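Local coordinates for phosphoglycerate kinase (Coxiella burnetii, PDB 4NG4), which catalyses the reversible transfer of a phosphate group between ATP and 3-phosphoglycerate, an ATP-forming step when run in the glycolytic direction, at residues A[43-48]-A[89-94]; A[187-192]-A[383-388]; A[312-317]-A[342-347]. All coordinates share one frame; numbering follows the deposited sequence.

Contact 1: A[43-48]-A[89-94]; sequences TNDERI and ARLLSK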
ATOM      1  N   THR A  43      -9.726  10.899 -14.962  1.00 48.02           N
ATOM      2  CA  THR A  43      -8.369  11.376 -15.242  1.00 51.66           C
ATOM      3  C   THR A  43      -7.299  10.281 -15.136  1.00 51.83           C
ATOM      4  O   THR A  43      -6.194  10.442 -15.653  1.00 55.58           O
ATOM      5  CB  THR A  43      -7.981  12.533 -14.302  1.00 51.42           C
ATOM      6  OG1 THR A  43      -8.211  12.143 -12.945  1.00 48.32           O
ATOM      7  CG2 THR A  43      -8.807  13.782 -14.608  1.00 52.32           C
ATOM      8  N   ASN A  44      -7.625   9.169 -14.481  1.00 48.48           N
ATOM      9  CA  ASN A  44      -6.679   8.064 -14.325  1.00 48.96           C
ATOM     10  C   ASN A  44      -7.423   6.743 -14.195  1.00 46.36           C
ATOM     11  O   ASN A  44      -8.222   6.571 -13.279  1.00 43.20           O
ATOM     12  CB  ASN A  44      -5.819   8.294 -13.083  1.00 47.77           C
ATOM     13  CG  ASN A  44      -4.513   7.540 -13.126  1.00 50.66           C
ATOM     14  OD1 ASN A  44      -4.293   6.675 -13.979  1.00 53.05           O
ATOM     15  ND2 ASN A  44      -3.628   7.862 -12.192  1.00 52.27           N
ATOM     16  N   ASP A  45      -7.160   5.808 -15.100  1.00 48.56           N
ATOM     17  CA  ASP A  45      -7.951   4.578 -15.176  1.00 46.92           C
ATOM     18  C   ASP A  45      -7.123   3.337 -14.881  1.00 47.19           C
ATOM     19  O   ASP A  45      -7.544   2.216 -15.171  1.00 46.88           O
ATOM     20  CB  ASP A  45      -8.568   4.459 -16.568  1.00 49.87           C
ATOM     21  CG  ASP A  45      -7.524   4.401 -17.667  1.00 54.66           C
ATOM     22  OD1 ASP A  45      -6.317   4.392 -17.346  1.00 55.31           O
ATOM     23  OD2 ASP A  45      -7.912   4.364 -18.855  1.00 58.75           O
ATOM     24  N   GLU A  46      -5.944   3.543 -14.302  1.00 47.83           N
ATOM     25  CA  GLU A  46      -5.025   2.442 -14.037  1.00 48.98           C
ATOM     26  C   GLU A  46      -5.710   1.319 -13.244  1.00 45.85           C
ATOM     27  O   GLU A  46      -5.359   0.143 -13.411  1.00 47.18           O
ATOM     28  CB  GLU A  46      -3.759   2.964 -13.325  1.00 50.03           C
ATOM     29  CG  GLU A  46      -2.741   1.905 -12.862  1.00 51.48           C
ATOM     30  CD  GLU A  46      -2.041   1.154 -13.988  1.00 56.50           C
ATOM     31  OE1 GLU A  46      -2.585   1.075 -15.109  1.00 58.33           O
ATOM     32  OE2 GLU A  46      -0.940   0.615 -13.735  1.00 59.10           O
ATOM     33  N   ARG A  47      -6.703   1.678 -12.426  1.00 42.10           N
ATOM     34  CA  ARG A  47      -7.387   0.713 -11.573  1.00 39.40           C
ATOM     35  C   ARG A  47      -8.320  -0.159 -12.372  1.00 40.13           C
ATOM     36  O   ARG A  47      -8.454  -1.349 -12.091  1.00 40.45           O
ATOM     37  CB  ARG A  47      -8.168   1.406 -10.466  1.00 35.97           C
ATOM     38  CG  ARG A  47      -7.389   2.513  -9.815  1.00 35.88           C
ATOM     39  CD  ARG A  47      -7.897   2.897  -8.444  1.00 32.84           C
ATOM     40  NE  ARG A  47      -7.133   4.049  -7.956  1.00 34.47           N
ATOM     41  CZ  ARG A  47      -7.176   4.531  -6.717  1.00 33.41           C
ATOM     42  NH1 ARG A  47      -7.949   3.977  -5.797  1.00 31.30           N
ATOM     43  NH2 ARG A  47      -6.426   5.577  -6.404  1.00 35.65           N
ATOM     44  N   ILE A  48      -8.976   0.428 -13.362  1.00 41.12           N
ATOM     45  CA  ILE A  48      -9.818  -0.359 -14.264  1.00 42.31           C
ATOM     46  C   ILE A  48      -8.937  -1.322 -15.059  1.00 45.72           C
ATOM     47  O   ILE A  48      -9.226  -2.519 -15.126  1.00 46.31           O
ATOM     48  CB  ILE A  48     -10.621   0.521 -15.247  1.00 43.55           C
ATOM     49  CG1 ILE A  48     -11.506   1.524 -14.490  1.00 40.75           C
ATOM     50  CG2 ILE A  48     -11.473  -0.351 -16.163  1.00 44.86           C
ATOM     51  CD1 ILE A  48     -11.678   2.845 -15.223  1.00 41.95           C
ATOM     52  N   ALA A  89     -18.727   2.595 -15.851  1.00 41.34           N
ATOM     53  CA  ALA A  89     -19.557   1.625 -16.579  1.00 43.52           C
ATOM     54  C   ALA A  89     -19.447   1.777 -18.100  1.00 47.97           C
ATOM     55  O   ALA A  89     -19.514   0.787 -18.852  1.00 50.65           O
ATOM     56  CB  ALA A  89     -21.005   1.746 -16.142  1.00 42.74           C
ATOM     57  N   ARG A  90     -19.293   3.015 -18.556  1.00 49.07           N
ATOM     58  CA  ARG A  90     -19.047   3.263 -19.964  1.00 53.57           C
ATOM     59  C   ARG A  90     -17.634   2.810 -20.312  1.00 54.61           C
ATOM     60  O   ARG A  90     -17.410   2.161 -21.333  1.00 58.23           O
ATOM     61  CB  ARG A  90     -19.236   4.748 -20.288  1.00 54.90           C
ATOM     62  CG  ARG A  90     -20.703   5.190 -20.284  1.00 55.77           C
ATOM     63  CD  ARG A  90     -20.856   6.684 -20.567  1.00 57.92           C
ATOM     64  NE  ARG A  90     -20.454   7.503 -19.423  1.00 54.93           N
ATOM     65  CZ  ARG A  90     -20.453   8.838 -19.408  1.00 55.62           C
ATOM     66  NH1 ARG A  90     -20.830   9.535 -20.483  1.00 59.55           N
ATOM     67  NH2 ARG A  90     -20.068   9.481 -18.311  1.00 52.24           N
ATOM     68  N   LEU A  91     -16.683   3.145 -19.446  1.00 51.75           N
ATOM     69  CA  LEU A  91     -15.277   2.842 -19.693  1.00 52.88           C
ATOM     70  C   LEU A  91     -14.961   1.341 -19.587  1.00 52.81           C
ATOM     71  O   LEU A  91     -13.991   0.877 -20.178  1.00 55.37           O
ATOM     72  CB  LEU A  91     -14.398   3.672 -18.748  1.00 50.29           C
ATOM     73  CG  LEU A  91     -12.922   3.906 -19.111  1.00 52.28           C
ATOM     74  CD1 LEU A  91     -12.049   2.799 -18.557  1.00 51.13           C
ATOM     75  CD2 LEU A  91     -12.721   4.068 -20.608  1.00 56.54           C
ATOM     76  N   LEU A  92     -15.786   0.591 -18.852  1.00 50.40           N
ATOM     77  CA  LEU A  92     -15.683  -0.879 -18.775  1.00 50.74           C
ATOM     78  C   LEU A  92     -16.182  -1.566 -20.041  1.00 55.23           C
ATOM     79  O   LEU A  92     -15.557  -2.510 -20.529  1.00 57.75           O
ATOM     80  CB  LEU A  92     -16.499  -1.421 -17.597  1.00 47.38           C
ATOM     81  CG  LEU A  92     -15.795  -1.629 -16.259  1.00 43.42           C
ATOM     82  CD1 LEU A  92     -16.829  -1.884 -15.172  1.00 40.32           C
ATOM     83  CD2 LEU A  92     -14.822  -2.784 -16.354  1.00 44.05           C
ATOM     84  N   SER A  93     -17.331  -1.118 -20.544  1.00 56.66           N
ATOM     85  CA  SER A  93     -17.926  -1.685 -21.759  1.00 61.36           C
ATOM     86  C   SER A  93     -16.972  -1.502 -22.930  1.00 65.62           C
ATOM     87  O   SER A  93     -16.723  -2.437 -23.689  1.00 69.40           O
ATOM     88  CB  SER A  93     -19.273  -1.027 -22.063  1.00 62.28           C
ATOM     89  OG  SER A  93     -20.118  -1.051 -20.921  1.00 58.88           O
ATOM     90  N   LYS A  94     -16.420  -0.295 -23.049  1.00 65.52           N
ATOM     91  CA  LYS A  94     -15.425   0.030 -24.076  1.00 69.62           C
ATOM     92  C   LYS A  94     -14.310  -1.017 -24.087  1.00 70.73           C
ATOM     93  O   LYS A  94     -13.837  -1.421 -25.152  1.00 75.80           O
ATOM     94  CB  LYS A  94     -14.853   1.442 -23.846  1.00 68.44           C
ATOM     95  CG  LYS A  94     -14.359   2.160 -25.095  1.00 73.67           C
ATOM     96  CD  LYS A  94     -14.428   3.680 -24.937  1.00 73.19           C
ATOM     97  CE  LYS A  94     -13.910   4.427 -26.173  1.00 79.42           C
ATOM     98  NZ  LYS A  94     -14.767   4.243 -27.378  1.00 84.31           N
TER
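Leu91 and Leu92 of helix 86-94 meet Ile48 of helix 46-60 in the N-terminal Rossmann-like domain, whose six-stranded parallel sheet has the strand order 3-4-2-1-5-6. Helix 46-60 forms the crossover between the adjacent strands 26-31 and 64-69, and helix 86-94 follows the second of these. Leu91 makes the central approach. With CG anti to the backbone N (chi1 -159°), it sets CD1 against Ile48, reaching Ile48 CD1 at 3.4 Å and Ile48 CG2 at 4.0 Å. Leu91 CD1 also lies 4.3 Å from Asp45 CB, so the N-cap residue adds its methylene to the apolar patch while its carboxylate makes no capping bond. Between Asp45 and Ile48 on the same side of the contact, Arg47 is predicted to bind substrate and has a long, weak ion pair with Asp32. One position on from Leu91, Leu92 brings CD2 within 4.1 Å of Ile48 CG2, and the branched Ile48 thus serves both leucines. Leu92 also touches Leu119 on strand 117-120, which seats helix 86-94 on the sheet. Ser93 turns back into its own helix, Ser93 OG donating to Ala89 O at 2.8 Å, nearly in line with the carbonyl bond.

Contact 2: A[187-192]-A[383-388]; sequences RALENP and LEFLEG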
ATOM      1  N   ARG A 187       5.613 -13.111   0.212  1.00 42.91           N
ATOM      2  CA  ARG A 187       6.861 -13.691  -0.328  1.00 43.50           C
ATOM      3  C   ARG A 187       8.079 -13.087   0.371  1.00 41.77           C
ATOM      4  O   ARG A 187       8.986 -13.811   0.788  1.00 42.89           O
ATOM      5  CB  ARG A 187       7.002 -13.462  -1.845  1.00 44.13           C
ATOM      6  CG  ARG A 187       8.454 -13.524  -2.363  1.00 43.85           C
ATOM      7  CD  ARG A 187       8.540 -13.494  -3.878  1.00 44.79           C
ATOM      8  NE  ARG A 187       9.932 -13.586  -4.303  1.00 45.09           N
ATOM      9  CZ  ARG A 187      10.352 -13.979  -5.510  1.00 48.03           C
ATOM     10  NH1 ARG A 187       9.494 -14.326  -6.477  1.00 48.74           N
ATOM     11  NH2 ARG A 187      11.662 -14.029  -5.753  1.00 49.14           N
ATOM     12  N   ALA A 188       8.091 -11.764   0.487  1.00 39.75           N
ATOM     13  CA  ALA A 188       9.196 -11.067   1.120  1.00 38.36           C
ATOM     14  C   ALA A 188       8.988 -10.841   2.606  1.00 37.63           C
ATOM     15  O   ALA A 188       9.523  -9.861   3.145  1.00 36.58           O
ATOM     16  CB  ALA A 188       9.424  -9.729   0.434  1.00 36.99           C
ATOM     17  N   LEU A 189       8.225 -11.717   3.268  1.00 38.93           N
ATOM     18  CA  LEU A 189       7.983 -11.597   4.724  1.00 38.39           C
ATOM     19  C   LEU A 189       7.792 -12.916   5.502  1.00 40.46           C
ATOM     20  O   LEU A 189       7.608 -12.878   6.713  1.00 40.73           O
ATOM     21  CB  LEU A 189       6.756 -10.706   4.979  1.00 37.75           C
ATOM     22  CG  LEU A 189       6.804  -9.220   4.609  1.00 36.05           C
ATOM     23  CD1 LEU A 189       5.475  -8.577   5.068  1.00 35.45           C
ATOM     24  CD2 LEU A 189       8.026  -8.516   5.237  1.00 33.75           C
ATOM     25  N   GLU A 190       7.800 -14.067   4.834  1.00 42.31           N
ATOM     26  CA  GLU A 190       7.611 -15.348   5.534  1.00 44.67           C
ATOM     27  C   GLU A 190       8.568 -16.446   5.057  1.00 46.55           C
ATOM     28  O   GLU A 190       8.700 -17.501   5.708  1.00 48.81           O
ATOM     29  CB  GLU A 190       6.154 -15.832   5.426  1.00 46.37           C
ATOM     30  CG  GLU A 190       5.210 -15.289   6.518  1.00 45.89           C
ATOM     31  CD  GLU A 190       3.730 -15.674   6.274  1.00 47.85           C
ATOM     32  OE1 GLU A 190       3.410 -16.893   6.266  1.00 50.63           O
ATOM     33  OE2 GLU A 190       2.890 -14.760   6.094  1.00 46.94           O
ATOM     34  N   ASN A 191       9.189 -16.228   3.904  1.00 45.84           N
ATOM     35  CA  ASN A 191      10.444 -16.902   3.567  1.00 46.45           C
ATOM     36  C   ASN A 191      11.167 -16.050   2.537  1.00 44.77           C
ATOM     37  O   ASN A 191      11.157 -16.347   1.340  1.00 46.04           O
ATOM     38  CB  ASN A 191      10.221 -18.336   3.090  1.00 49.30           C
ATOM     39  CG  ASN A 191      10.420 -19.350   4.200  1.00 51.39           C
ATOM     40  OD1 ASN A 191      11.475 -19.389   4.847  1.00 50.92           O
ATOM     41  ND2 ASN A 191       9.406 -20.182   4.429  1.00 53.54           N
ATOM     42  N   PRO A 192      11.748 -14.938   3.005  1.00 41.99           N
ATOM     43  CA  PRO A 192      12.501 -14.067   2.119  1.00 40.52           C
ATOM     44  C   PRO A 192      13.796 -14.731   1.693  1.00 41.83           C
ATOM     45  O   PRO A 192      14.351 -15.540   2.443  1.00 42.94           O
ATOM     46  CB  PRO A 192      12.786 -12.846   2.991  1.00 38.25           C
ATOM     47  CG  PRO A 192      12.729 -13.341   4.395  1.00 38.54           C
ATOM     48  CD  PRO A 192      11.739 -14.457   4.401  1.00 40.62           C
ATOM     49  N   LEU A 383       0.565  -0.847   4.110  1.00 31.00           N
ATOM     50  CA  LEU A 383       1.231  -0.557   5.383  1.00 29.92           C
ATOM     51  C   LEU A 383       0.728  -1.450   6.514  1.00 30.86           C
ATOM     52  O   LEU A 383       1.537  -2.099   7.155  1.00 30.62           O
ATOM     53  CB  LEU A 383       1.079   0.929   5.756  1.00 29.45           C
ATOM     54  CG  LEU A 383       1.865   1.885   4.826  1.00 29.28           C
ATOM     55  CD1 LEU A 383       1.346   3.363   4.816  1.00 28.68           C
ATOM     56  CD2 LEU A 383       3.364   1.832   5.145  1.00 27.84           C
ATOM     57  N   GLU A 384      -0.589  -1.515   6.738  1.00 32.32           N
ATOM     58  CA  GLU A 384      -1.145  -2.377   7.809  1.00 33.62           C
ATOM     59  C   GLU A 384      -0.745  -3.860   7.712  1.00 34.03           C
ATOM     60  O   GLU A 384      -0.647  -4.544   8.741  1.00 34.07           O
ATOM     61  CB  GLU A 384      -2.678  -2.248   7.900  1.00 35.56           C
ATOM     62  CG  GLU A 384      -3.122  -0.885   8.436  1.00 35.52           C
ATOM     63  CD  GLU A 384      -4.555  -0.846   8.942  1.00 37.95           C
ATOM     64  OE1 GLU A 384      -5.342  -1.775   8.647  1.00 39.41           O
ATOM     65  OE2 GLU A 384      -4.886   0.136   9.642  1.00 37.26           O
ATOM     66  N   PHE A 385      -0.516  -4.343   6.490  1.00 34.09           N
ATOM     67  CA  PHE A 385      -0.144  -5.747   6.276  1.00 35.04           C
ATOM     68  C   PHE A 385       1.277  -5.988   6.763  1.00 33.61           C
ATOM     69  O   PHE A 385       1.538  -6.945   7.492  1.00 34.39           O
ATOM     70  CB  PHE A 385      -0.282  -6.147   4.802  1.00 35.59           C
ATOM     71  CG  PHE A 385      -0.143  -7.616   4.568  1.00 37.03           C
ATOM     72  CD1 PHE A 385      -1.237  -8.460   4.708  1.00 39.40           C
ATOM     73  CD2 PHE A 385       1.083  -8.161   4.221  1.00 35.89           C
ATOM     74  CE1 PHE A 385      -1.114  -9.814   4.502  1.00 40.42           C
ATOM     75  CE2 PHE A 385       1.210  -9.518   4.006  1.00 37.67           C
ATOM     76  CZ  PHE A 385       0.110 -10.347   4.149  1.00 39.94           C
ATOM     77  N   LEU A 386       2.187  -5.104   6.368  1.00 31.71           N
ATOM     78  CA  LEU A 386       3.564  -5.171   6.830  1.00 30.43           C
ATOM     79  C   LEU A 386       3.694  -4.922   8.345  1.00 30.23           C
ATOM     80  O   LEU A 386       4.679  -5.359   8.955  1.00 30.22           O
ATOM     81  CB  LEU A 386       4.428  -4.171   6.060  1.00 28.83           C
ATOM     82  CG  LEU A 386       4.567  -4.354   4.548  1.00 28.55           C
ATOM     83  CD1 LEU A 386       5.548  -3.329   3.974  1.00 26.11           C
ATOM     84  CD2 LEU A 386       5.017  -5.765   4.209  1.00 28.54           C
ATOM     85  N   GLU A 387       2.726  -4.214   8.936  1.00 30.21           N
ATOM     86  CA  GLU A 387       2.623  -4.088  10.386  1.00 30.41           C
ATOM     87  C   GLU A 387       2.295  -5.432  11.040  1.00 32.40           C
ATOM     88  O   GLU A 387       2.591  -5.628  12.224  1.00 32.94           O
ATOM     89  CB  GLU A 387       1.543  -3.081  10.772  1.00 30.76           C
ATOM     90  CG  GLU A 387       1.856  -1.659  10.394  1.00 30.22           C
ATOM     91  CD  GLU A 387       0.870  -0.640  10.970  1.00 31.99           C
ATOM     92  OE1 GLU A 387      -0.346  -0.894  11.026  1.00 34.68           O
ATOM     93  OE2 GLU A 387       1.327   0.448  11.363  1.00 32.66           O
ATOM     94  N   GLY A 388       1.663  -6.332  10.278  1.00 33.61           N
ATOM     95  CA  GLY A 388       1.340  -7.684  10.736  1.00 35.67           C
ATOM     96  C   GLY A 388      -0.068  -7.797  11.265  1.00 37.67           C
ATOM     97  O   GLY A 388      -0.381  -8.713  12.021  1.00 39.31           O
TER
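Through Leu189, which packs on Leu386 and Phe385, the interdomain helix of the phosphoglycerate kinase fold is joined to helix 380-387 of the nucleotide-binding domain, built on a parallel sheet. This interdomain helix, 176-190, runs between the last strand of the N-terminal sheet, 171-174, and strand 196-202 of the second sheet. The cross-contact is wholly apolar. The two leucines cross at about a right angle, Leu189 CG standing 3.9 Å from Leu386 CD2; the modelled spacing of their nearest methyls is too short to be trusted. A chi1 of -66° places Leu189 CG beside its own backbone N. Leu189 CD1 also approaches the Phe385 ring obliquely, 4.5 Å from Phe385 CD2. Leu211 and Leu215 of helix 209-216 and Val321 of strand 319-323 continue the apolar surroundings. Among polar interactions, Leu386 O accepts a hydrogen bond from Asn214 ND2, and Arg187 makes a cation-pi contact with Tyr351. Backbone bonds finish helix 380-387 in a Schellman motif at Gly388, whose positive phi of 96° suits glycine. Gly388 N bonds Phe385 O at 2.9 Å and, weakly, Glu384 O at 3.3 Å.

Contact 3: A[312-317]-A[342-347]; sequences KLMAQA and AQAVAK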
ATOM      1  N   LYS A 312      25.611  -0.494  -0.362  1.00 33.12           N
ATOM      2  CA  LYS A 312      26.207  -1.813  -0.106  1.00 34.17           C
ATOM      3  C   LYS A 312      25.141  -2.825   0.294  1.00 33.03           C
ATOM      4  O   LYS A 312      25.099  -3.921  -0.251  1.00 34.09           O
ATOM      5  CB  LYS A 312      27.296  -1.713   0.979  1.00 34.53           C
ATOM      6  CG  LYS A 312      28.130  -2.996   1.208  1.00 36.53           C
ATOM      7  CD  LYS A 312      29.494  -2.667   1.879  1.00 38.35           C
ATOM      8  CE  LYS A 312      30.293  -3.917   2.327  1.00 39.97           C
ATOM      9  NZ  LYS A 312      30.606  -4.850   1.197  1.00 41.76           N
ATOM     10  N   LEU A 313      24.269  -2.446   1.222  1.00 30.83           N
ATOM     11  CA  LEU A 313      23.262  -3.367   1.747  1.00 30.35           C
ATOM     12  C   LEU A 313      22.224  -3.763   0.675  1.00 30.71           C
ATOM     13  O   LEU A 313      21.745  -4.914   0.659  1.00 31.02           O
ATOM     14  CB  LEU A 313      22.578  -2.773   2.987  1.00 28.60           C
ATOM     15  CG  LEU A 313      23.490  -2.439   4.176  1.00 28.53           C
ATOM     16  CD1 LEU A 313      22.767  -1.673   5.293  1.00 25.79           C
ATOM     17  CD2 LEU A 313      24.129  -3.698   4.704  1.00 29.68           C
ATOM     18  N   MET A 314      21.893  -2.825  -0.219  1.00 30.35           N
ATOM     19  CA  MET A 314      20.998  -3.129  -1.338  1.00 31.00           C
ATOM     20  C   MET A 314      21.644  -4.110  -2.315  1.00 33.53           C
ATOM     21  O   MET A 314      20.993  -5.069  -2.763  1.00 34.10           O
ATOM     22  CB  MET A 314      20.564  -1.859  -2.084  1.00 30.27           C
ATOM     23  CG  MET A 314      19.731  -0.870  -1.248  1.00 27.90           C
ATOM     24  SD  MET A 314      18.538  -1.625  -0.141  1.00 22.92           S
ATOM     25  CE  MET A 314      18.678  -0.506   1.251  1.00 23.56           C
ATOM     26  N   ALA A 315      22.914  -3.862  -2.645  1.00 34.99           N
ATOM     27  CA  ALA A 315      23.649  -4.700  -3.604  1.00 37.54           C
ATOM     28  C   ALA A 315      23.823  -6.152  -3.110  1.00 38.38           C
ATOM     29  O   ALA A 315      23.826  -7.105  -3.887  1.00 39.66           O
ATOM     30  CB  ALA A 315      24.998  -4.066  -3.906  1.00 38.74           C
ATOM     31  N   GLN A 316      23.938  -6.299  -1.795  1.00 37.48           N
ATOM     32  CA  GLN A 316      24.148  -7.590  -1.165  1.00 38.46           C
ATOM     33  C   GLN A 316      22.839  -8.292  -0.829  1.00 37.62           C
ATOM     34  O   GLN A 316      22.846  -9.463  -0.451  1.00 38.66           O
ATOM     35  CB  GLN A 316      24.941  -7.391   0.120  1.00 37.89           C
ATOM     36  CG  GLN A 316      26.354  -6.909  -0.101  1.00 39.87           C
ATOM     37  CD  GLN A 316      27.046  -6.502   1.189  1.00 40.92           C
ATOM     38  OE1 GLN A 316      26.388  -6.187   2.198  1.00 40.25           O
ATOM     39  NE2 GLN A 316      28.384  -6.487   1.162  1.00 41.60           N
ATOM     40  N   ALA A 317      21.724  -7.570  -0.951  1.00 36.02           N
ATOM     41  CA  ALA A 317      20.421  -8.045  -0.492  1.00 34.84           C
ATOM     42  C   ALA A 317      19.857  -9.109  -1.409  1.00 36.49           C
ATOM     43  O   ALA A 317      20.040  -9.052  -2.630  1.00 37.58           O
ATOM     44  CB  ALA A 317      19.450  -6.891  -0.391  1.00 32.91           C
ATOM     45  N   ALA A 342      17.234   4.673  -4.688  1.00 29.78           N
ATOM     46  CA  ALA A 342      16.311   4.105  -5.666  1.00 30.71           C
ATOM     47  C   ALA A 342      17.086   3.329  -6.726  1.00 32.79           C
ATOM     48  O   ALA A 342      16.746   2.192  -7.041  1.00 33.26           O
ATOM     49  CB  ALA A 342      15.486   5.200  -6.304  1.00 31.28           C
ATOM     50  N   GLN A 343      18.153   3.938  -7.237  1.00 34.23           N
ATOM     51  CA  GLN A 343      19.003   3.320  -8.248  1.00 36.54           C
ATOM     52  C   GLN A 343      19.647   2.036  -7.729  1.00 36.60           C
ATOM     53  O   GLN A 343      19.739   1.051  -8.472  1.00 38.46           O
ATOM     54  CB  GLN A 343      20.068   4.308  -8.725  1.00 37.82           C
ATOM     55  CG  GLN A 343      19.474   5.492  -9.488  1.00 39.17           C
ATOM     56  CD  GLN A 343      20.510   6.521  -9.932  1.00 41.17           C
ATOM     57  OE1 GLN A 343      21.522   6.723  -9.261  1.00 41.60           O
ATOM     58  NE2 GLN A 343      20.251   7.187 -11.061  1.00 42.72           N
ATOM     59  N   ALA A 344      20.057   2.028  -6.457  1.00 34.69           N
ATOM     60  CA  ALA A 344      20.672   0.841  -5.855  1.00 34.53           C
ATOM     61  C   ALA A 344      19.703  -0.352  -5.826  1.00 34.44           C
ATOM     62  O   ALA A 344      20.086  -1.472  -6.160  1.00 35.66           O
ATOM     63  CB  ALA A 344      21.197   1.153  -4.461  1.00 32.53           C
ATOM     64  N   VAL A 345      18.447  -0.100  -5.463  1.00 33.22           N
ATOM     65  CA  VAL A 345      17.420  -1.147  -5.457  1.00 33.49           C
ATOM     66  C   VAL A 345      17.154  -1.635  -6.888  1.00 35.89           C
ATOM     67  O   VAL A 345      16.973  -2.834  -7.122  1.00 36.91           O
ATOM     68  CB  VAL A 345      16.095  -0.650  -4.833  1.00 32.03           C
ATOM     69  CG1 VAL A 345      15.053  -1.770  -4.766  1.00 31.97           C
ATOM     70  CG2 VAL A 345      16.343  -0.088  -3.433  1.00 30.34           C
ATOM     71  N   ALA A 346      17.141  -0.706  -7.841  1.00 36.98           N
ATOM     72  CA  ALA A 346      16.956  -1.060  -9.249  1.00 39.68           C
ATOM     73  C   ALA A 346      18.075  -1.996  -9.747  1.00 41.72           C
ATOM     74  O   ALA A 346      17.808  -3.169 -10.060  1.00 43.08           O
ATOM     75  CB  ALA A 346      16.873   0.198 -10.114  1.00 40.48           C
ATOM     76  N   LYS A 347      19.311  -1.481  -9.794  1.00 42.06           N
ATOM     77  CA  LYS A 347      20.487  -2.258 -10.224  1.00 43.89           C
ATOM     78  C   LYS A 347      20.570  -3.590  -9.481  1.00 43.23           C
ATOM     79  O   LYS A 347      21.001  -4.595 -10.044  1.00 45.00           O
ATOM     80  CB  LYS A 347      21.791  -1.485  -9.980  1.00 44.07           C
ATOM     81  CG  LYS A 347      21.959  -0.185 -10.776  1.00 45.51           C
ATOM     82  CD  LYS A 347      23.192   0.598 -10.300  1.00 45.71           C
ATOM     83  CE  LYS A 347      23.071   2.111 -10.524  1.00 45.73           C
ATOM     84  NZ  LYS A 347      23.965   2.905  -9.621  1.00 43.43           N
TER
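Met314 packs against Ala344 and Val345 where helices 304-316 and 336-347 lie side by side on the parallel sheet of the nucleotide-binding domain. The second helix is the crossover of a beta-alpha-beta unit joining the adjacent strands 319-323 and 351-354. In the first shell, Met314 CB sits 3.9 Å from Ala344 CB, and Met314 CG is 4.1 Å from both Ala344 CB and Val345 CG2. Consistent with the small Ala344 at the interface, the helices come close, with the CA atoms of Met314 and Val345 5.8 Å apart. Only the root of the methionine does this work: bends at chi2 (-39°) and chi3 (143°) carry its thioether end away from the neighbouring helix. A polar tie accompanies the apolar one: Met314 O accepts a hydrogen bond from Ser348 OG, just past helix 336-347, and also one from Ala317 N at 3.2 Å. The next shell is the sheet itself. Met314 touches Val197 and Val199 on strand 196-202, Ile223 on strand 221-226 and Ile320 on strand 319-323, the last being shared with Val345. Near the start of helix 336-347, Thr338 belongs to the magnesium site seen with bound ADP. The packing is remote from that site, the side chain of Ala344 being about 13 Å from the metal.

From the N terminus, contact 1 comes first, closing a loop of 40 residues inside the N-terminal domain and pairing two helices that flank strand 64-69 in sequence. The chain leaves that domain through helix 176-190, on which contact 2 opens. The 190 residues that follow carry the whole second sheet before helix 380-387 returns to close the loop. Contact 3 falls entirely within this span, bringing together the helices before and after strand 319-323. Contact 1 precedes both others, and none cross. Centres of contacts 2 and 3 are about 20 Å apart, whereas the centre of contact 1 lies about 31 Å and 36 Å from them, in the other domain.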